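Local coordinates for CysE, serine acetyltransferase (Brucella abortus, PDB 4HZD), which transfers the acetyl group of acetyl-coenzyme A to the hydroxyl of L-serine, giving O-acetylserine for cysteine biosynthesis, at the interface of chains A and B. Coordinates in Å, arbitrary orientation; residue numbers count along the deposited sequence, not the author numbering. Chains: chain A/B, CysE, serine acetyltransferase.

The interface of chains A and B. Residues chain A 30, 33-34, 37, 40, 107, 109, 113-114; chain B 135, 137-138, 141.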
ATOM      1  N   ALA A  30      22.825 -12.772  -9.069  1.00 27.36           N
ATOM      2  CA  ALA A  30      21.628 -13.187  -8.358  1.00 26.92           C
ATOM      3  C   ALA A  30      20.399 -13.046  -9.231  1.00 24.97           C
ATOM      4  O   ALA A  30      19.508 -13.895  -9.192  1.00 24.09           O
ATOM      5  CB  ALA A  30      21.456 -12.375  -7.068  1.00 24.36           C
ATOM      6  N   ASN A  33      20.190 -15.680 -12.063  1.00 30.91           N
ATOM      7  CA  ASN A  33      19.870 -16.971 -11.480  1.00 31.88           C
ATOM      8  C   ASN A  33      18.409 -17.038 -10.977  1.00 31.80           C
ATOM      9  O   ASN A  33      17.793 -18.108 -10.978  1.00 29.55           O
ATOM     10  CB  ASN A  33      20.889 -17.252 -10.357  1.00 33.30           C
ATOM     11  CG  ASN A  33      20.658 -18.578  -9.661  1.00 38.61           C
ATOM     12  OD1 ASN A  33      20.870 -19.645 -10.245  1.00 38.86           O
ATOM     13  ND2 ASN A  33      20.241 -18.521  -8.383  1.00 35.70           N
ATOM     14  N   ASP A  34      17.842 -15.895 -10.574  1.00 27.45           N
ATOM     15  CA  ASP A  34      16.467 -15.881 -10.012  1.00 26.88           C
ATOM     16  C   ASP A  34      15.770 -14.581 -10.484  1.00 24.85           C
ATOM     17  O   ASP A  34      15.647 -13.619  -9.705  1.00 25.91           O
ATOM     18  CB  ASP A  34      16.544 -16.001  -8.446  1.00 26.61           C
ATOM     19  CG  ASP A  34      15.273 -16.613  -7.796  1.00 28.52           C
ATOM     20  OD1 ASP A  34      14.200 -16.524  -8.414  1.00 29.51           O
ATOM     21  OD2 ASP A  34      15.345 -17.186  -6.660  1.00 25.98           O
ATOM     22  N   LEU A  37      13.391 -11.879  -8.755  1.00 24.11           N
ATOM     23  CA  LEU A  37      14.015 -10.943  -7.834  1.00 23.38           C
ATOM     24  C   LEU A  37      14.615  -9.707  -8.525  1.00 23.44           C
ATOM     25  O   LEU A  37      15.235  -8.851  -7.871  1.00 22.20           O
ATOM     26  CB  LEU A  37      15.084 -11.656  -6.998  1.00 24.35           C
ATOM     27  CG  LEU A  37      14.611 -12.891  -6.203  1.00 26.11           C
ATOM     28  CD1 LEU A  37      15.813 -13.466  -5.464  1.00 26.34           C
ATOM     29  CD2 LEU A  37      13.466 -12.570  -5.249  1.00 22.86           C
ATOM     30  N   PHE A  40      13.561  -6.168  -7.203  1.00 21.97           N
ATOM     31  CA  PHE A  40      14.227  -5.908  -5.912  1.00 21.99           C
ATOM     32  C   PHE A  40      15.700  -5.535  -6.059  1.00 20.29           C
ATOM     33  O   PHE A  40      16.182  -4.530  -5.533  1.00 19.80           O
ATOM     34  CB  PHE A  40      14.090  -7.168  -5.041  1.00 21.44           C
ATOM     35  CG  PHE A  40      14.742  -7.056  -3.673  1.00 21.81           C
ATOM     36  CD1 PHE A  40      14.455  -5.987  -2.819  1.00 20.88           C
ATOM     37  CD2 PHE A  40      15.585  -8.079  -3.209  1.00 20.86           C
ATOM     38  CE1 PHE A  40      15.066  -5.926  -1.558  1.00 21.50           C
ATOM     39  CE2 PHE A  40      16.158  -8.033  -1.952  1.00 21.04           C
ATOM     40  CZ  PHE A  40      15.881  -6.954  -1.116  1.00 21.51           C
ATOM     41  N   ARG A 107      28.921 -12.897   1.603  1.00 34.80           N
ATOM     42  CA  ARG A 107      28.931 -11.787   0.635  1.00 30.56           C
ATOM     43  C   ARG A 107      28.794 -10.400   1.279  1.00 27.24           C
ATOM     44  O   ARG A 107      28.047 -10.230   2.238  1.00 23.76           O
ATOM     45  CB  ARG A 107      27.857 -12.024  -0.454  1.00 30.00           C
ATOM     46  CG  ARG A 107      27.916 -13.423  -1.116  1.00 31.13           C
ATOM     47  CD  ARG A 107      26.714 -13.678  -2.018  1.00 29.69           C
ATOM     48  NE  ARG A 107      25.466 -13.452  -1.278  1.00 29.91           N
ATOM     49  CZ  ARG A 107      24.270 -13.359  -1.834  1.00 30.51           C
ATOM     50  NH1 ARG A 107      24.137 -13.498  -3.154  1.00 29.56           N
ATOM     51  NH2 ARG A 107      23.200 -13.123  -1.068  1.00 26.90           N
ATOM     52  N   MET A 109      27.200  -8.188   0.018  1.00 22.74           N
ATOM     53  CA  MET A 109      25.788  -7.840  -0.273  1.00 26.14           C
ATOM     54  C   MET A 109      24.822  -8.295   0.841  1.00 25.57           C
ATOM     55  O   MET A 109      23.735  -7.710   1.000  1.00 25.02           O
ATOM     56  CB  MET A 109      25.374  -8.482  -1.603  1.00 25.55           C
ATOM     57  CG  MET A 109      24.011  -8.029  -2.101  1.00 27.79           C
ATOM     58  SD  MET A 109      23.777  -8.542  -3.808  1.00 25.86           S
ATOM     59  CE  MET A 109      23.183 -10.209  -3.748  1.00 24.32           C
ATOM     60  N   LEU A 113      21.532  -6.048   2.004  1.00 21.60           N
ATOM     61  CA  LEU A 113      20.126  -6.363   1.667  1.00 22.19           C
ATOM     62  C   LEU A 113      19.311  -6.945   2.804  1.00 23.00           C
ATOM     63  O   LEU A 113      18.113  -6.717   2.854  1.00 23.15           O
ATOM     64  CB  LEU A 113      20.060  -7.345   0.499  1.00 21.23           C
ATOM     65  CG  LEU A 113      20.633  -6.845  -0.809  1.00 21.80           C
ATOM     66  CD1 LEU A 113      20.604  -8.058  -1.736  1.00 22.50           C
ATOM     67  CD2 LEU A 113      19.803  -5.684  -1.354  1.00 20.42           C
ATOM     68  N   TYR A 114      19.959  -7.725   3.684  1.00 22.09           N
ATOM     69  CA  TYR A 114      19.227  -8.695   4.522  1.00 21.84           C
ATOM     70  C   TYR A 114      19.294  -8.475   6.037  1.00 21.22           C
ATOM     71  O   TYR A 114      18.301  -8.678   6.760  1.00 20.55           O
ATOM     72  CB  TYR A 114      19.575 -10.156   4.143  1.00 19.89           C
ATOM     73  CG  TYR A 114      19.393 -10.454   2.671  1.00 22.23           C
ATOM     74  CD1 TYR A 114      18.159 -10.236   2.037  1.00 22.30           C
ATOM     75  CD2 TYR A 114      20.475 -10.902   1.879  1.00 20.98           C
ATOM     76  CE1 TYR A 114      18.002 -10.452   0.669  1.00 22.73           C
ATOM     77  CE2 TYR A 114      20.318 -11.143   0.518  1.00 22.66           C
ATOM     78  CZ  TYR A 114      19.070 -10.941  -0.079  1.00 21.97           C
ATOM     79  OH  TYR A 114      18.907 -11.146  -1.432  1.00 21.77           O
TER
ATOM     80  N   ARG B 135      18.959 -21.127  -4.858  1.00 29.20           N
ATOM     81  CA  ARG B 135      18.249 -19.854  -4.836  1.00 26.70           C
ATOM     82  C   ARG B 135      18.465 -19.113  -3.506  1.00 25.92           C
ATOM     83  O   ARG B 135      17.522 -18.853  -2.739  1.00 22.68           O
ATOM     84  CB  ARG B 135      16.754 -20.088  -5.126  1.00 25.65           C
ATOM     85  CG  ARG B 135      16.500 -20.505  -6.570  1.00 24.50           C
ATOM     86  CD  ARG B 135      15.052 -20.862  -6.795  1.00 24.47           C
ATOM     87  NE  ARG B 135      14.207 -19.670  -6.943  1.00 23.00           N
ATOM     88  CZ  ARG B 135      12.918 -19.714  -7.279  1.00 26.91           C
ATOM     89  NH1 ARG B 135      12.321 -20.899  -7.451  1.00 23.87           N
ATOM     90  NH2 ARG B 135      12.215 -18.583  -7.424  1.00 26.32           N
ATOM     91  N   ASP B 137      19.583 -16.067  -2.618  1.00 25.46           N
ATOM     92  CA  ASP B 137      19.003 -14.765  -2.355  1.00 25.60           C
ATOM     93  C   ASP B 137      17.568 -14.853  -1.945  1.00 23.57           C
ATOM     94  O   ASP B 137      17.202 -14.228  -0.963  1.00 24.32           O
ATOM     95  CB  ASP B 137      19.227 -13.772  -3.479  1.00 27.07           C
ATOM     96  CG  ASP B 137      20.593 -13.245  -3.425  1.00 27.89           C
ATOM     97  OD1 ASP B 137      20.807 -12.256  -2.693  1.00 30.73           O
ATOM     98  OD2 ASP B 137      21.494 -13.876  -4.001  1.00 29.93           O
ATOM     99  N   PHE B 138      16.771 -15.658  -2.658  1.00 23.37           N
ATOM    100  CA  PHE B 138      15.389 -15.806  -2.239  1.00 21.49           C
ATOM    101  C   PHE B 138      15.375 -16.302  -0.785  1.00 20.73           C
ATOM    102  O   PHE B 138      14.623 -15.802   0.052  1.00 19.47           O
ATOM    103  CB  PHE B 138      14.613 -16.750  -3.157  1.00 23.17           C
ATOM    104  CG  PHE B 138      13.147 -16.363  -3.314  1.00 26.00           C
ATOM    105  CD1 PHE B 138      12.348 -16.083  -2.190  1.00 23.59           C
ATOM    106  CD2 PHE B 138      12.565 -16.294  -4.576  1.00 27.20           C
ATOM    107  CE1 PHE B 138      11.018 -15.725  -2.325  1.00 24.89           C
ATOM    108  CE2 PHE B 138      11.244 -15.916  -4.721  1.00 24.43           C
ATOM    109  CZ  PHE B 138      10.457 -15.660  -3.592  1.00 25.98           C
ATOM    110  N   TYR B 141      16.307 -13.625   1.667  1.00 19.19           N
ATOM    111  CA  TYR B 141      15.234 -12.661   1.715  1.00 19.76           C
ATOM    112  C   TYR B 141      14.126 -13.138   2.652  1.00 18.86           C
ATOM    113  O   TYR B 141      13.583 -12.361   3.438  1.00 19.78           O
ATOM    114  CB  TYR B 141      14.669 -12.308   0.302  1.00 19.43           C
ATOM    115  CG  TYR B 141      13.591 -11.291   0.429  1.00 21.20           C
ATOM    116  CD1 TYR B 141      13.901  -9.935   0.563  1.00 19.81           C
ATOM    117  CD2 TYR B 141      12.245 -11.673   0.530  1.00 21.26           C
ATOM    118  CE1 TYR B 141      12.909  -8.991   0.731  1.00 22.51           C
ATOM    119  CE2 TYR B 141      11.242 -10.718   0.702  1.00 21.98           C
ATOM    120  CZ  TYR B 141      11.585  -9.386   0.816  1.00 22.69           C
ATOM    121  OH  TYR B 141      10.634  -8.416   0.986  1.00 25.61           O
TER
HETATM  122  O   HOH W   1      17.710 -16.514  -5.330  1.00 19.37           O
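In this hexapeptide-repeat serine acetyltransferase, built on a left-handed beta-helix, the helical N-terminal regions of two subunits meet where helix 136-149 of chain B points its first turn at chain A; the family is typically hexameric, as is the deposited assembly. The carboxylate of B:Asp137 carries the contact. A:Arg107 grips it end-on, NH1 reaching the syn lone pair of B:Asp137 OD2 at 2.8 Å in a salt bridge. A:Arg107 NH2 meets B:Asp137 OD1 at 3.0 Å from above the carboxylate plane. The guanidinium and carboxylate planes lie 50° apart. The phenol OH of A:Tyr114 gives its hydrogen to the anti lone pair of B:Asp137 OD1 at a short 2.5 Å. Two donors thus hold OD1, which should favour an ionised carboxylate. A:Ala30 CB lies against OD2, and the thioether methyl CE of A:Met109 borders OD1. A second salt bridge runs the opposite way: B:Arg135 NE meets A:Asp34 OD2 at 2.7 Å, nearly straight (175° at H), from above the carboxylate plane. A water 2.8 Å from A:Asp34 OD2 links it to the backbone N of B:Phe138. Between the charged pairs A:Leu37 CD2 lies over the rim of one B:Phe138 face, 3.9 Å from B:Phe138 CD2, with A:Leu37 CD1 toward B:Asp137 CB. Further along the helix, B:Tyr141 sets its CD1-CE1 edge over the rim of one A:Phe40 face. Behind A:Tyr114, A:Leu113 CB sits over the ring centre and backs the phenol.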